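Local coordinates for protein Zn-dependent hydrolase of metallo-beta-lactamase superfamily TM0207 (Thermotoga maritima, PDB 1VJN) that probably acts as a zinc-dependent hydrolase of the metallo-beta-lactamase superfamily, though its substrate is not established, at residues 21-27 against 117-121; 47-53 against 68-74; 54-58 against 105-111. All coordinates share one frame; numbering follows the deposited sequence.

Contact 1: residues 21-27 against 117-121; sequences ACFALEM and KVCHL
H120 points its imidazole edge at the backbone of A21. H120 NE2 donates to A21 O at 2.8 Å with an N-H...O angle of 162°, and the oxygen lies near the ring plane. The donor sits in the carbonyl plane on a lone pair. CG of H120 stands opposite its own backbone N (chi1 -173°), which carries the ring out of its strand and across to A21. T34 OG1 also bonds A21 O, while H120 ND1 pairs with the backbone N of G122, so both imidazole nitrogens are engaged. F23 brings CD1 to 4.1 Å from H120 CD2 at the same edge; the ring planes stand at 82° but meet obliquely. F23 and H120 lie on strands 22-27 and 116-120, A21 just before the first, in different sheets of the metallo-beta-lactamase αββα sandwich; their short segments run nearly antiparallel with axes 10.6 Å apart, a distance bridged by side chains. Further along, L25 and V118 meet tip to tip, L25 CD1 lying 4.0 Å from V118 CG1. V118 turns its other branch to selenomethionine M27, whose chain bends at its last torsion and slides past, leaving M27 CE 4.0 Å from V118 CG2. F111 packs against both L25 and M27.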
loop_
_atom_site.group_PDB
_atom_site.type_symbol
_atom_site.label_atom_id
_atom_site.label_comp_id
_atom_site.label_asym_id
_atom_site.label_seq_id
_atom_site.Cartn_x
_atom_site.Cartn_y
_atom_site.Cartn_z
ATOM N N ALA A 21 -8.086 0.774 0.301
ATOM C CA ALA A 21 -6.670 0.325 0.126
ATOM C C ALA A 21 -6.336 0.222 -1.382
ATOM O O ALA A 21 -5.371 -0.433 -1.760
ATOM C CB ALA A 21 -6.471 -1.027 0.786
ATOM N N CYS A 22 -7.169 0.864 -2.200
ATOM C CA CYS A 22 -7.070 0.858 -3.674
ATOM C C CYS A 22 -6.258 2.002 -4.273
ATOM O O CYS A 22 -6.653 3.164 -4.256
ATOM C CB CYS A 22 -8.449 0.873 -4.299
ATOM S SG CYS A 22 -8.348 0.745 -6.102
ATOM N N PHE A 23 -5.099 1.635 -4.784
ATOM C CA PHE A 23 -4.167 2.505 -5.455
ATOM C C PHE A 23 -3.836 1.993 -6.849
ATOM O O PHE A 23 -3.755 0.775 -7.065
ATOM C CB PHE A 23 -2.846 2.495 -4.685
ATOM C CG PHE A 23 -2.942 3.015 -3.284
ATOM C CD1 PHE A 23 -3.382 2.192 -2.253
ATOM C CD2 PHE A 23 -2.544 4.295 -2.989
ATOM C CE1 PHE A 23 -3.476 2.663 -0.954
ATOM C CE2 PHE A 23 -2.620 4.767 -1.684
ATOM C CZ PHE A 23 -3.086 3.950 -0.670
ATOM N N ALA A 24 -3.650 2.909 -7.783
ATOM C CA ALA A 24 -3.011 2.576 -9.067
ATOM C C ALA A 24 -1.586 3.060 -8.968
ATOM O O ALA A 24 -1.333 4.244 -8.641
ATOM C CB ALA A 24 -3.730 3.202 -10.283
ATOM N N LEU A 25 -0.660 2.124 -9.194
ATOM C CA LEU A 25 0.782 2.398 -9.329
ATOM C C LEU A 25 1.201 2.297 -10.775
ATOM O O LEU A 25 1.009 1.264 -11.416
ATOM C CB LEU A 25 1.613 1.380 -8.526
ATOM C CG LEU A 25 1.149 1.087 -7.121
ATOM C CD1 LEU A 25 1.977 -0.060 -6.532
ATOM C CD2 LEU A 25 1.255 2.329 -6.283
ATOM N N GLU A 26 1.791 3.353 -11.294
ATOM C CA GLU A 26 2.355 3.328 -12.625
ATOM C C GLU A 26 3.885 3.376 -12.600
ATOM O O GLU A 26 4.492 4.286 -12.033
ATOM C CB GLU A 26 1.817 4.473 -13.438
ATOM C CG GLU A 26 0.317 4.419 -13.586
ATOM C CD GLU A 26 -0.269 5.703 -14.139
ATOM O OE1 GLU A 26 0.229 6.207 -15.179
ATOM O OE2 GLU A 26 -1.242 6.201 -13.539
HETATM N N MSE A 27 4.485 2.369 -13.213
HETATM C CA MSE A 27 5.923 2.210 -13.287
HETATM C C MSE A 27 6.235 1.298 -14.481
HETATM O O MSE A 27 5.592 0.267 -14.653
HETATM C CB MSE A 27 6.474 1.604 -11.982
HETATM C CG MSE A 27 5.704 0.376 -11.446
HETATM SE SE MSE A 27 6.486 -0.508 -9.779
HETATM C CE MSE A 27 7.541 1.046 -8.939
ATOM N N LYS A 117 11.225 0.446 -4.691
ATOM C CA LYS A 117 10.462 -0.640 -4.102
ATOM C C LYS A 117 9.278 -0.063 -3.347
ATOM O O LYS A 117 9.417 0.766 -2.433
ATOM C CB LYS A 117 11.308 -1.503 -3.142
ATOM C CG LYS A 117 12.234 -2.495 -3.822
ATOM C CD LYS A 117 13.390 -2.822 -2.909
ATOM C CE LYS A 117 14.223 -3.975 -3.422
ATOM N NZ LYS A 117 15.232 -3.505 -4.430
ATOM N N VAL A 118 8.099 -0.503 -3.749
ATOM C CA VAL A 118 6.858 -0.041 -3.174
ATOM C C VAL A 118 6.245 -1.208 -2.456
ATOM O O VAL A 118 6.255 -2.332 -2.991
ATOM C CB VAL A 118 5.896 0.472 -4.267
ATOM C CG1 VAL A 118 4.594 0.996 -3.638
ATOM C CG2 VAL A 118 6.570 1.559 -5.108
ATOM N N CYS A 119 5.725 -0.952 -1.256
ATOM C CA CYS A 119 5.076 -1.975 -0.414
ATOM C C CYS A 119 3.670 -1.599 0.031
ATOM O O CYS A 119 3.458 -0.619 0.720
ATOM C CB CYS A 119 5.918 -2.273 0.850
ATOM S SG CYS A 119 5.318 -3.650 1.861
ATOM N N HIS A 120 2.722 -2.470 -0.277
ATOM C CA HIS A 120 1.366 -2.320 0.199
ATOM C C HIS A 120 1.162 -3.342 1.292
ATOM O O HIS A 120 1.151 -4.559 1.056
ATOM C CB HIS A 120 0.409 -2.604 -0.943
ATOM C CG HIS A 120 -1.027 -2.331 -0.643
ATOM N ND1 HIS A 120 -1.779 -3.118 0.205
ATOM C CD2 HIS A 120 -1.877 -1.420 -1.171
ATOM C CE1 HIS A 120 -3.017 -2.655 0.229
ATOM N NE2 HIS A 120 -3.112 -1.649 -0.628
ATOM N N LEU A 121 0.913 -2.866 2.494
ATOM C CA LEU A 121 0.843 -3.780 3.617
ATOM C C LEU A 121 -0.505 -4.475 3.863
ATOM O O LEU A 121 -0.599 -5.316 4.754
ATOM C CB LEU A 121 1.330 -3.069 4.858
ATOM C CG LEU A 121 2.867 -2.858 4.985
ATOM C CD1 LEU A 121 3.137 -1.964 6.188
ATOM C CD2 LEU A 121 3.684 -4.167 5.089
#

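Contact 2: residues 47-53 against 68-74; sequences NVTADVV and VKGNFRV
A50 N donates to K69 O at 2.7 Å, nearly straight at 172°, and K69 N in turn donates to V48 O at 2.9 Å. The two bonds clasp T49 and K69 together as a single bridge. Beyond it the pairing slips by one residue and resumes as a short parallel ladder: R73 N donates to D51 O, and V53 N reaches R73 O at 2.9 Å, so that R73 is gripped through both its N and its O. Between the bridge and the ladder the chain bows outward through G70, which has a positive phi of 98° and passes beside T49 CG2 and A50 O. The ladder pairs strand 52-54 with strand 73-75 at the border of the first sheet of the αββα fold, and D51, through OD2 and the backbone N of T31, ties it to the next strand inward. The weaker polar link lies at the rim, where the extended K69 chain brings NZ to N47 OD1 in a weak bond of 3.5 Å.

Packing centres on the F72 ring. With CG held between the backbone N and the carbonyl carbon (chi1 46°), the ring turns back along its own segment toward V68, and V53 CG2 comes over one face, 3.7 Å from the F72 ring centroid, in a CH-pi contact; A50 O sits at the ring edge. V68 CG1 closes this apolar patch, touching A50 CB at 3.6 Å and V53 CG2 at 4.2 Å, with P36 of the adjoining loop against both valines. Outermost, T49 OG1 lies across K69 CB at 3.7 Å, the two side chains crossing at about a right angle.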
loop_
_atom_site.group_PDB
_atom_site.type_symbol
_atom_site.label_atom_id
_atom_site.label_comp_id
_atom_site.label_asym_id
_atom_site.label_seq_id
_atom_site.Cartn_x
_atom_site.Cartn_y
_atom_site.Cartn_z
ATOM N N ASN A 47 -11.633 4.182 -12.380
ATOM C CA ASN A 47 -11.775 4.095 -13.827
ATOM C C ASN A 47 -10.378 3.986 -14.425
ATOM O O ASN A 47 -9.784 5.004 -14.810
ATOM C CB ASN A 47 -12.508 5.340 -14.341
ATOM C CG ASN A 47 -13.432 5.048 -15.521
ATOM O OD1 ASN A 47 -13.369 3.981 -16.135
ATOM N ND2 ASN A 47 -14.305 6.007 -15.835
ATOM N N VAL A 48 -9.837 2.765 -14.483
ATOM C CA VAL A 48 -8.409 2.571 -14.821
ATOM C C VAL A 48 -8.112 1.240 -15.543
ATOM O O VAL A 48 -8.769 0.236 -15.262
ATOM C CB VAL A 48 -7.557 2.755 -13.526
ATOM C CG1 VAL A 48 -6.350 1.801 -13.454
ATOM C CG2 VAL A 48 -7.118 4.232 -13.388
ATOM N N THR A 49 -7.127 1.273 -16.463
ATOM C CA THR A 49 -6.667 0.115 -17.251
ATOM C C THR A 49 -5.402 -0.572 -16.672
ATOM O O THR A 49 -4.295 -0.037 -16.728
ATOM C CB THR A 49 -6.372 0.526 -18.712
ATOM O OG1 THR A 49 -7.593 0.763 -19.422
ATOM C CG2 THR A 49 -5.751 -0.625 -19.499
ATOM N N ALA A 50 -5.549 -1.794 -16.179
ATOM C CA ALA A 50 -4.497 -2.405 -15.426
ATOM C C ALA A 50 -3.824 -3.557 -16.172
ATOM O O ALA A 50 -4.471 -4.275 -16.913
ATOM C CB ALA A 50 -5.082 -2.888 -14.112
ATOM N N ASP A 51 -2.528 -3.748 -15.889
ATOM C CA ASP A 51 -1.735 -4.940 -16.238
ATOM C C ASP A 51 -1.746 -5.999 -15.126
ATOM O O ASP A 51 -1.687 -7.207 -15.367
ATOM C CB ASP A 51 -0.295 -4.498 -16.475
ATOM C CG ASP A 51 -0.205 -3.451 -17.570
ATOM O OD1 ASP A 51 -0.505 -3.819 -18.713
ATOM O OD2 ASP A 51 0.082 -2.248 -17.382
ATOM N N VAL A 52 -1.738 -5.507 -13.912
ATOM C CA VAL A 52 -1.795 -6.347 -12.738
ATOM C C VAL A 52 -2.834 -5.815 -11.753
ATOM O O VAL A 52 -2.998 -4.585 -11.547
ATOM C CB VAL A 52 -0.420 -6.450 -12.033
ATOM C CG1 VAL A 52 -0.489 -7.430 -10.786
ATOM C CG2 VAL A 52 0.622 -6.856 -13.019
ATOM N N VAL A 53 -3.537 -6.765 -11.139
ATOM C CA VAL A 53 -4.350 -6.472 -9.980
ATOM C C VAL A 53 -3.869 -7.351 -8.841
ATOM O O VAL A 53 -3.796 -8.580 -8.988
ATOM C CB VAL A 53 -5.858 -6.720 -10.242
ATOM C CG1 VAL A 53 -6.658 -6.579 -8.966
ATOM C CG2 VAL A 53 -6.396 -5.775 -11.285
ATOM N N VAL A 68 -12.363 -3.221 -13.154
ATOM C CA VAL A 68 -11.063 -2.685 -13.574
ATOM C C VAL A 68 -10.918 -3.042 -15.042
ATOM O O VAL A 68 -11.361 -4.088 -15.446
ATOM C CB VAL A 68 -9.884 -3.314 -12.768
ATOM C CG1 VAL A 68 -8.531 -2.794 -13.248
ATOM C CG2 VAL A 68 -10.028 -3.040 -11.281
ATOM N N LYS A 69 -10.292 -2.202 -15.841
ATOM C CA LYS A 69 -10.164 -2.521 -17.266
ATOM C C LYS A 69 -8.787 -3.073 -17.567
ATOM O O LYS A 69 -7.879 -2.983 -16.754
ATOM C CB LYS A 69 -10.420 -1.282 -18.121
ATOM C CG LYS A 69 -11.837 -0.756 -18.054
ATOM C CD LYS A 69 -11.892 0.736 -18.467
ATOM C CE LYS A 69 -13.336 1.185 -18.741
ATOM N NZ LYS A 69 -13.464 2.587 -19.292
ATOM N N GLY A 70 -8.629 -3.587 -18.770
ATOM C CA GLY A 70 -7.394 -4.159 -19.219
ATOM C C GLY A 70 -7.461 -5.675 -19.077
ATOM O O GLY A 70 -8.394 -6.240 -18.488
ATOM N N ASN A 71 -6.435 -6.319 -19.601
ATOM C CA ASN A 71 -6.315 -7.769 -19.611
ATOM C C ASN A 71 -5.268 -8.100 -18.576
ATOM O O ASN A 71 -4.130 -8.410 -18.896
ATOM C CB ASN A 71 -5.884 -8.195 -20.995
ATOM C CG ASN A 71 -6.910 -7.846 -22.037
ATOM O OD1 ASN A 71 -8.086 -7.928 -21.769
ATOM N ND2 ASN A 71 -6.473 -7.469 -23.233
ATOM N N PHE A 72 -5.653 -8.030 -17.315
ATOM C CA PHE A 72 -4.671 -8.075 -16.241
ATOM C C PHE A 72 -4.437 -9.459 -15.670
ATOM O O PHE A 72 -5.219 -10.372 -15.857
ATOM C CB PHE A 72 -5.050 -7.098 -15.125
ATOM C CG PHE A 72 -6.495 -7.156 -14.732
ATOM C CD1 PHE A 72 -6.957 -8.141 -13.879
ATOM C CD2 PHE A 72 -7.388 -6.230 -15.215
ATOM C CE1 PHE A 72 -8.310 -8.191 -13.528
ATOM C CE2 PHE A 72 -8.732 -6.284 -14.883
ATOM C CZ PHE A 72 -9.189 -7.234 -14.019
ATOM N N ARG A 73 -3.300 -9.595 -15.012
ATOM C CA ARG A 73 -2.979 -10.729 -14.189
ATOM C C ARG A 73 -3.461 -10.417 -12.767
ATOM O O ARG A 73 -3.105 -9.384 -12.195
ATOM C CB ARG A 73 -1.469 -10.944 -14.187
ATOM C CG ARG A 73 -0.947 -11.935 -13.186
ATOM C CD ARG A 73 -1.630 -13.239 -13.250
ATOM N NE ARG A 73 -0.650 -14.322 -13.257
ATOM C CZ ARG A 73 -0.384 -15.109 -12.234
ATOM N NH1 ARG A 73 -1.037 -14.983 -11.069
ATOM N NH2 ARG A 73 0.506 -16.066 -12.397
ATOM N N VAL A 74 -4.305 -11.287 -12.210
ATOM C CA VAL A 74 -4.763 -11.126 -10.832
ATOM C C VAL A 74 -3.774 -11.907 -9.978
ATOM O O VAL A 74 -3.566 -13.061 -10.268
ATOM C CB VAL A 74 -6.128 -11.757 -10.619
ATOM C CG1 VAL A 74 -6.522 -11.668 -9.098
ATOM C CG2 VAL A 74 -7.138 -11.074 -11.480
#

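Contact 3: residues 54-58 against 105-111; sequences TESHQ and KNIVFVF
F109 takes T54 over one face of its ring: T54 CB stands 3.9 Å from the ring centroid, 19° off the normal, in a CH-pi contact, and I107 CG2 from its own strand covers the opposite face. The ring is thereby clamped on both sides, while E55 O lies in plane at its rim, 3.6 Å from F109 CE2. The T54 methyl touches both phenylalanine rings, CG2 staying near F109 CG and coming 3.8 Å from F111 CE1 at the edge of the second ring.

Further on, the backbones join. I107 N donates to S56 O at 2.8 Å, and N106 CA adds a C-H...O contact of 3.3 Å to S56 O. The hydroxyl of S56, turned between its backbone N and carbonyl carbon (chi1 68°), accepts from H57 ND1 at 2.9 Å and also pairs with D35 OD2. It probably helps orient the H57 ring, although the bond is tilted from the ring plane; H57 CB rests against K105 O. N106 OD1 bonds the backbone N of D123, and K105 NZ bonds D76 O.

H57 and Q58 open the HxHxDH sequence that follows strand 52-54, with S56 just before it. In metallo-beta-lactamases its histidines and aspartate bind zinc; by analogy H57 would be the first zinc-binding histidine, and the arrangement is consistent with the edge of the fold where the metal site forms.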
loop_
_atom_site.group_PDB
_atom_site.type_symbol
_atom_site.label_atom_id
_atom_site.label_comp_id
_atom_site.label_asym_id
_atom_site.label_seq_id
_atom_site.Cartn_x
_atom_site.Cartn_y
_atom_site.Cartn_z
ATOM N N THR A 54 -3.542 -6.748 -7.698
ATOM C CA THR A 54 -3.293 -7.571 -6.497
ATOM C C THR A 54 -4.402 -7.483 -5.428
ATOM O O THR A 54 -5.065 -6.458 -5.297
ATOM C CB THR A 54 -2.000 -7.152 -5.853
ATOM O OG1 THR A 54 -2.100 -5.785 -5.447
ATOM C CG2 THR A 54 -0.780 -7.243 -6.839
ATOM N N GLU A 55 -4.549 -8.553 -4.631
ATOM C CA GLU A 55 -5.559 -8.624 -3.588
ATOM C C GLU A 55 -4.921 -9.123 -2.321
ATOM O O GLU A 55 -4.512 -10.267 -2.264
ATOM C CB GLU A 55 -6.669 -9.641 -3.953
ATOM C CG GLU A 55 -7.394 -9.432 -5.280
ATOM C CD GLU A 55 -8.471 -8.369 -5.267
ATOM O OE1 GLU A 55 -8.690 -7.667 -4.225
ATOM O OE2 GLU A 55 -9.113 -8.262 -6.340
ATOM N N SER A 56 -4.914 -8.298 -1.300
ATOM C CA SER A 56 -4.417 -8.642 0.003
ATOM C C SER A 56 -5.204 -9.733 0.732
ATOM O O SER A 56 -4.625 -10.443 1.566
ATOM C CB SER A 56 -4.317 -7.374 0.850
ATOM O OG SER A 56 -5.582 -6.875 1.126
ATOM N N HIS A 57 -6.499 -9.881 0.431
ATOM C CA HIS A 57 -7.306 -10.942 1.004
ATOM C C HIS A 57 -8.470 -11.297 0.071
ATOM O O HIS A 57 -8.801 -10.525 -0.819
ATOM C CB HIS A 57 -7.824 -10.560 2.377
ATOM C CG HIS A 57 -8.540 -9.260 2.408
ATOM N ND1 HIS A 57 -7.879 -8.054 2.465
ATOM C CD2 HIS A 57 -9.861 -8.966 2.333
ATOM C CE1 HIS A 57 -8.760 -7.071 2.423
ATOM N NE2 HIS A 57 -9.969 -7.597 2.365
ATOM N N GLN A 58 -9.060 -12.468 0.246
ATOM C CA GLN A 58 -10.127 -12.923 -0.685
ATOM C C GLN A 58 -11.490 -12.373 -0.295
ATOM O O GLN A 58 -11.700 -12.024 0.856
ATOM C CB GLN A 58 -10.176 -14.443 -0.764
ATOM C CG GLN A 58 -8.862 -15.070 -1.240
ATOM C CD GLN A 58 -9.049 -16.013 -2.421
ATOM O OE1 GLN A 58 -9.885 -16.910 -2.370
ATOM N NE2 GLN A 58 -8.272 -15.812 -3.485
ATOM N N LYS A 105 -6.876 -14.259 5.364
ATOM C CA LYS A 105 -5.423 -14.068 5.194
ATOM C C LYS A 105 -5.077 -12.603 4.951
ATOM O O LYS A 105 -5.968 -11.797 4.746
ATOM C CB LYS A 105 -4.913 -14.883 4.001
ATOM C CG LYS A 105 -5.345 -14.295 2.627
ATOM C CD LYS A 105 -5.320 -15.335 1.557
ATOM C CE LYS A 105 -5.753 -14.722 0.242
ATOM N NZ LYS A 105 -5.826 -15.712 -0.888
ATOM N N ASN A 106 -3.780 -12.282 4.940
ATOM C CA ASN A 106 -3.299 -10.956 4.542
ATOM C C ASN A 106 -2.018 -11.142 3.781
ATOM O O ASN A 106 -1.059 -11.718 4.281
ATOM C CB ASN A 106 -3.096 -10.018 5.734
ATOM C CG ASN A 106 -2.831 -8.617 5.312
ATOM O OD1 ASN A 106 -3.725 -7.925 4.776
ATOM N ND2 ASN A 106 -1.590 -8.185 5.477
ATOM N N ILE A 107 -2.028 -10.700 2.532
ATOM C CA ILE A 107 -0.835 -10.748 1.745
ATOM C C ILE A 107 -0.358 -9.321 1.510
ATOM O O ILE A 107 -1.076 -8.513 0.985
ATOM C CB ILE A 107 -1.084 -11.438 0.443
ATOM C CG1 ILE A 107 -1.677 -12.834 0.677
ATOM C CG2 ILE A 107 0.245 -11.583 -0.361
ATOM C CD1 ILE A 107 -2.126 -13.507 -0.553
ATOM N N VAL A 108 0.886 -9.093 1.922
ATOM C CA VAL A 108 1.675 -7.901 1.668
ATOM C C VAL A 108 2.315 -8.086 0.294
ATOM O O VAL A 108 2.892 -9.138 -0.006
ATOM C CB VAL A 108 2.796 -7.805 2.743
ATOM C CG1 VAL A 108 3.795 -6.797 2.396
ATOM C CG2 VAL A 108 2.193 -7.587 4.136
ATOM N N PHE A 109 2.195 -7.090 -0.561
ATOM C CA PHE A 109 2.831 -7.146 -1.870
ATOM C C PHE A 109 3.931 -6.146 -1.986
ATOM O O PHE A 109 3.802 -5.015 -1.537
ATOM C CB PHE A 109 1.772 -6.903 -2.970
ATOM C CG PHE A 109 0.899 -8.097 -3.191
ATOM C CD1 PHE A 109 1.393 -9.185 -3.883
ATOM C CD2 PHE A 109 -0.394 -8.158 -2.703
ATOM C CE1 PHE A 109 0.633 -10.286 -4.061
ATOM C CE2 PHE A 109 -1.150 -9.296 -2.896
ATOM C CZ PHE A 109 -0.659 -10.328 -3.564
ATOM N N VAL A 110 5.019 -6.548 -2.612
ATOM C CA VAL A 110 6.116 -5.666 -2.844
ATOM C C VAL A 110 6.308 -5.529 -4.368
ATOM O O VAL A 110 6.396 -6.510 -5.081
ATOM C CB VAL A 110 7.372 -6.199 -2.178
ATOM C CG1 VAL A 110 8.524 -5.249 -2.374
ATOM C CG2 VAL A 110 7.140 -6.391 -0.685
ATOM N N PHE A 111 6.373 -4.307 -4.841
ATOM C CA PHE A 111 6.566 -4.018 -6.266
ATOM C C PHE A 111 7.937 -3.368 -6.454
ATOM O O PHE A 111 8.283 -2.379 -5.786
ATOM C CB PHE A 111 5.456 -3.110 -6.774
ATOM C CG PHE A 111 4.101 -3.564 -6.353
ATOM C CD1 PHE A 111 3.430 -4.533 -7.081
ATOM C CD2 PHE A 111 3.506 -3.051 -5.226
ATOM C CE1 PHE A 111 2.200 -4.963 -6.701
ATOM C CE2 PHE A 111 2.271 -3.491 -4.833
ATOM C CZ PHE A 111 1.621 -4.451 -5.553
HETATM O O HOH W 1 -5.780 -7.363 3.581
#

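Contacts 2 and 3 both fall within the chain loop closed by contact 1, and their segments alternate in sequence: 47-53 runs directly into 54-58. Contact 1 and contact 3 have centres about 11 Å apart and share the second sheet, where strands 105-113 and 116-120 are antiparallel neighbours joined by probable hydrogen bonds V118 O to F111 N and H120 N to F109 O. Contact 2 lies at the border of the first sheet, its centre about 13 Å from that of contact 1 and 16 Å from that of contact 3. Together they span the αββα sandwich: contact 1 joins the sheets, contact 2 closes one border, and contact 3 fastens the probable metal-binding loop to the opposing sheet.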